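Local coordinates for protein response regulator aspartate phosphatase I (Bacillus subtilis subsp. subtilis, PDB 4I1A) that dephosphorylates the sporulation initiation phosphotransferase Spo0F and activates ICEBs1 gene expression, excision and transfer by inactivating the repressor ImmR, at residues Y160-Y165 and A191-D196; I253-K256 and F261-K264. All coordinates share one frame; numbering follows the deposited sequence.

Contact 1: Y160-Y165 and A191-D196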
# COMPACT_ATOMS: atom_id res chain seq x y z
N TYR A 160 -6.37 14.01 5.54
CA TYR A 160 -6.77 14.62 6.80
C TYR A 160 -8.05 14.00 7.36
O TYR A 160 -8.12 13.64 8.53
CB TYR A 160 -6.92 16.14 6.65
CG TYR A 160 -7.05 16.85 7.97
CD1 TYR A 160 -5.92 17.32 8.64
CD2 TYR A 160 -8.29 17.02 8.58
CE1 TYR A 160 -6.02 17.96 9.87
CE2 TYR A 160 -8.40 17.66 9.81
CZ TYR A 160 -7.27 18.12 10.45
OH TYR A 160 -7.37 18.76 11.66
N PHE A 161 -9.07 13.89 6.50
CA PHE A 161 -10.36 13.33 6.92
C PHE A 161 -10.27 11.85 7.28
O PHE A 161 -10.86 11.41 8.26
CB PHE A 161 -11.41 13.55 5.83
CG PHE A 161 -12.06 14.90 5.88
CD1 PHE A 161 -11.31 16.05 5.78
CD2 PHE A 161 -13.44 15.02 6.01
CE1 PHE A 161 -11.90 17.29 5.83
CE2 PHE A 161 -14.05 16.26 6.05
CZ PHE A 161 -13.28 17.40 5.96
N SER A 162 -9.54 11.09 6.47
CA SER A 162 -9.41 9.66 6.68
C SER A 162 -8.79 9.38 8.03
O SER A 162 -9.32 8.60 8.82
CB SER A 162 -8.56 9.04 5.57
OG SER A 162 -8.23 7.70 5.89
N MET A 163 -7.67 10.03 8.31
CA MET A 163 -6.95 9.79 9.56
C MET A 163 -7.75 10.24 10.77
O MET A 163 -7.61 9.69 11.86
CB MET A 163 -5.58 10.46 9.52
CG MET A 163 -4.64 9.99 10.61
SD MET A 163 -2.94 10.01 10.04
CE MET A 163 -2.95 11.42 8.93
N ASN A 164 -8.60 11.25 10.59
CA ASN A 164 -9.48 11.69 11.67
C ASN A 164 -10.51 10.61 11.99
O ASN A 164 -10.67 10.21 13.15
CB ASN A 164 -10.17 13.00 11.31
CG ASN A 164 -10.95 13.60 12.48
OD1 ASN A 164 -12.06 13.16 12.81
ND2 ASN A 164 -10.37 14.62 13.12
N TYR A 165 -11.20 10.14 10.96
CA TYR A 165 -12.25 9.14 11.17
C TYR A 165 -11.68 7.79 11.59
O TYR A 165 -12.34 7.03 12.29
CB TYR A 165 -13.15 9.02 9.93
CG TYR A 165 -14.17 10.13 9.86
CD1 TYR A 165 -15.38 10.04 10.55
CD2 TYR A 165 -13.93 11.28 9.12
CE1 TYR A 165 -16.32 11.06 10.49
CE2 TYR A 165 -14.86 12.31 9.06
CZ TYR A 165 -16.06 12.19 9.75
OH TYR A 165 -16.98 13.21 9.68
N ALA A 191 -1.79 4.28 9.40
CA ALA A 191 -0.45 4.09 8.83
C ALA A 191 -0.40 4.29 7.31
O ALA A 191 0.58 4.84 6.80
CB ALA A 191 0.07 2.74 9.19
N GLY A 192 -1.42 3.83 6.59
CA GLY A 192 -1.53 4.09 5.15
C GLY A 192 -1.61 5.59 4.86
O GLY A 192 -0.97 6.09 3.93
N ASN A 193 -2.39 6.31 5.66
CA ASN A 193 -2.47 7.76 5.53
C ASN A 193 -1.13 8.43 5.82
O ASN A 193 -0.72 9.34 5.10
CB ASN A 193 -3.54 8.31 6.46
CG ASN A 193 -4.94 8.13 5.91
OD1 ASN A 193 -5.25 8.62 4.83
ND2 ASN A 193 -5.80 7.43 6.66
N LEU A 194 -0.45 7.96 6.86
CA LEU A 194 0.88 8.44 7.20
C LEU A 194 1.88 8.17 6.07
O LEU A 194 2.74 9.02 5.79
CB LEU A 194 1.36 7.81 8.52
CG LEU A 194 0.60 8.31 9.75
CD1 LEU A 194 0.88 7.49 10.99
CD2 LEU A 194 0.90 9.79 10.00
N ILE A 195 1.77 7.01 5.42
CA ILE A 195 2.59 6.70 4.25
C ILE A 195 2.34 7.71 3.12
O ILE A 195 3.28 8.22 2.51
CB ILE A 195 2.32 5.26 3.74
CG1 ILE A 195 3.00 4.24 4.65
CG2 ILE A 195 2.82 5.07 2.30
CD1 ILE A 195 2.83 2.85 4.19
N ASP A 196 1.07 8.01 2.84
CA ASP A 196 0.74 9.02 1.85
C ASP A 196 1.30 10.41 2.18
O ASP A 196 1.47 11.23 1.28
CB ASP A 196 -0.77 9.09 1.62
CG ASP A 196 -1.31 7.84 0.96
OD1 ASP A 196 -0.51 7.08 0.37
OD2 ASP A 196 -2.54 7.62 1.02
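Asn193 meets Ser162 and Met163 where two consecutive, nearly antiparallel helices of the tetratricopeptide repeat (TPR) array lie side by side. Residues 160-165 fall in the range predicted for TPR 2 and residues 191-196 in that predicted for TPR 3; the axes of these short segments run 155° apart in direction and approach to 9.5 Å. The backbones are nearest where Asn193 faces Met163, with their CA atoms 6.4 Å apart.

At Asn193 the amide extends toward the neighbouring helix, and ND2 donates to Ser162 OG over 2.6 Å with an N-H...O angle of 157°. The hydroxyl oxygen lies close to the amide plane and takes the N-H on the same side as OD1, which brings OD1 itself to 3.3 Å from OG. Because Ser162 OG also hydrogen-bonds to the carbonyl oxygen of Ser150, the hydroxyl relays the amide to the backbone of helix 139-155, whose Tyr154 packs on both Ser162 and Asn193. Both residues are buried, and this bond pairs Asn193 ND2 with Ser162 OG inside the interface. Replacing Asn193 by a leucine would probably leave Ser162 OG without its amide donor and remove this bond between helices 159-173 and 180-196.

Leu194 follows with an apolar contact, its isobutyl group meeting the Met163 chain at about a right angle. Met163 has CG anti to its N (chi1 -166°) and then bends at its next two torsions, passing alongside Asn193 in the opposing direction. The bent thioether thus serves two neighbours: SD rests 3.8 Å from Leu194 CD2, while CE lies 4.0 Å from Asn193 CB.

Contact 2: I253-K256 and F261-K264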
# COMPACT_ATOMS: atom_id res chain seq x y z
N ILE A 253 4.58 -16.96 5.42
CA ILE A 253 3.15 -17.13 5.64
C ILE A 253 2.37 -17.07 4.32
O ILE A 253 1.52 -17.92 4.06
CB ILE A 253 2.62 -16.06 6.63
CG1 ILE A 253 3.17 -16.33 8.03
CG2 ILE A 253 1.10 -16.01 6.64
CD1 ILE A 253 3.15 -15.12 8.95
N PHE A 254 2.68 -16.08 3.50
CA PHE A 254 2.00 -15.88 2.22
C PHE A 254 2.22 -17.03 1.25
O PHE A 254 1.31 -17.36 0.47
CB PHE A 254 2.46 -14.56 1.57
CG PHE A 254 1.90 -13.32 2.21
CD1 PHE A 254 0.67 -13.35 2.88
CD2 PHE A 254 2.59 -12.13 2.15
CE1 PHE A 254 0.15 -12.20 3.47
CE2 PHE A 254 2.09 -10.98 2.73
CZ PHE A 254 0.87 -11.01 3.39
N GLU A 255 3.41 -17.62 1.27
CA GLU A 255 3.74 -18.72 0.35
C GLU A 255 2.88 -19.94 0.65
O GLU A 255 2.43 -20.63 -0.26
CB GLU A 255 5.24 -19.06 0.41
CG GLU A 255 5.83 -19.53 -0.94
CD GLU A 255 7.13 -18.82 -1.32
OE1 GLU A 255 7.36 -18.58 -2.54
OE2 GLU A 255 7.94 -18.51 -0.42
N LYS A 256 2.62 -20.17 1.94
CA LYS A 256 1.73 -21.25 2.35
C LYS A 256 0.30 -20.96 1.91
O LYS A 256 -0.34 -21.80 1.28
CB LYS A 256 1.77 -21.42 3.87
CG LYS A 256 3.11 -21.86 4.44
CD LYS A 256 3.04 -21.93 5.97
CE LYS A 256 4.29 -22.57 6.57
NZ LYS A 256 4.20 -22.66 8.06
N PHE A 261 -0.86 -11.09 -1.89
CA PHE A 261 0.25 -10.26 -1.39
C PHE A 261 1.61 -10.92 -1.56
O PHE A 261 2.64 -10.31 -1.28
CB PHE A 261 0.04 -9.90 0.08
CG PHE A 261 -0.94 -8.79 0.32
CD1 PHE A 261 -1.00 -7.69 -0.54
CD2 PHE A 261 -1.80 -8.82 1.41
CE1 PHE A 261 -1.90 -6.66 -0.31
CE2 PHE A 261 -2.71 -7.81 1.64
CZ PHE A 261 -2.76 -6.72 0.78
N LEU A 262 1.61 -12.18 -1.99
CA LEU A 262 2.85 -12.91 -2.21
C LEU A 262 3.71 -12.20 -3.25
O LEU A 262 4.91 -12.03 -3.08
CB LEU A 262 2.53 -14.33 -2.67
CG LEU A 262 3.70 -15.27 -2.96
CD1 LEU A 262 4.69 -15.21 -1.83
CD2 LEU A 262 3.18 -16.70 -3.12
N THR A 263 3.08 -11.75 -4.33
CA THR A 263 3.82 -11.15 -5.43
C THR A 263 4.48 -9.83 -5.02
O THR A 263 5.65 -9.58 -5.33
CB THR A 263 2.90 -10.92 -6.66
OG1 THR A 263 2.31 -12.17 -7.05
CG2 THR A 263 3.71 -10.37 -7.81
N LYS A 264 3.72 -8.99 -4.32
CA LYS A 264 4.18 -7.68 -3.89
C LYS A 264 5.33 -7.79 -2.88
O LYS A 264 6.28 -7.02 -2.90
CB LYS A 264 2.99 -6.92 -3.30
CG LYS A 264 3.35 -5.75 -2.42
CD LYS A 264 2.13 -4.90 -2.09
CE LYS A 264 2.56 -3.56 -1.49
NZ LYS A 264 1.42 -2.74 -0.95
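With CG anti to the carbonyl carbon (chi1 -74°), Phe254 directs its ring toward Phe261, while Leu262, with CG anti to N (chi1 180°), turns its two methyl groups back toward the backbone of Phe254 and Glu255. The contact joins the end of helix 240-257, in the range predicted for TPR 4, to helix 261-275 across a short connection, the packing of consecutive helices that builds a TPR array.

Phe261 CB sits over one face of the Phe254 ring, displaced toward its rim, 3.5 Å from CE2. This is a CH-pi contact, CB lying 3.8 Å from the ring centroid. Beyond CB the Phe261 ring leads away, and the two rings meet obliquely, their centroids 5.9 Å apart and their planes at 47°. Leu262 extends the apolar patch: its CD1 packs 4.1 Å from Phe254 CB, and its CD2 lies 4.1 Å from Glu255 CA. Glu255 borders this patch and also touches Lys288 of helix 279-295, where Ile292 packs on Leu262. From helix 220-236, Ala224 touches Phe254 and Met225 touches Phe261.

The two segments share no hydrogen bond or salt bridge. Between them the hold is apolar, from burial of hydrophobic surface, van der Waals contact and one CH-pi contact; the fit of ring face, CB and methyl groups probably helps to set how the two helix ends seat against each other.

From the N terminus, after helices 102-115, 119-129 and 139-155, helix 159-173 opens contact 1, which closes a loop when helix 180-196 returns alongside it, bringing together segments separated by 25 residues. The chain then runs through helices 200-215 and 220-236 before helix 240-257 opens contact 2, which closes after only four intervening residues at helix 261-275. The two loops are in series and neither nest nor cross. Contact 1 ties the ranges predicted for TPR 2 and TPR 3; contact 2 joins the end of the range predicted for TPR 4 to the following helix. Their centres lie about 26 Å apart on opposite sides of the chain's centre, and the two contacts do not touch.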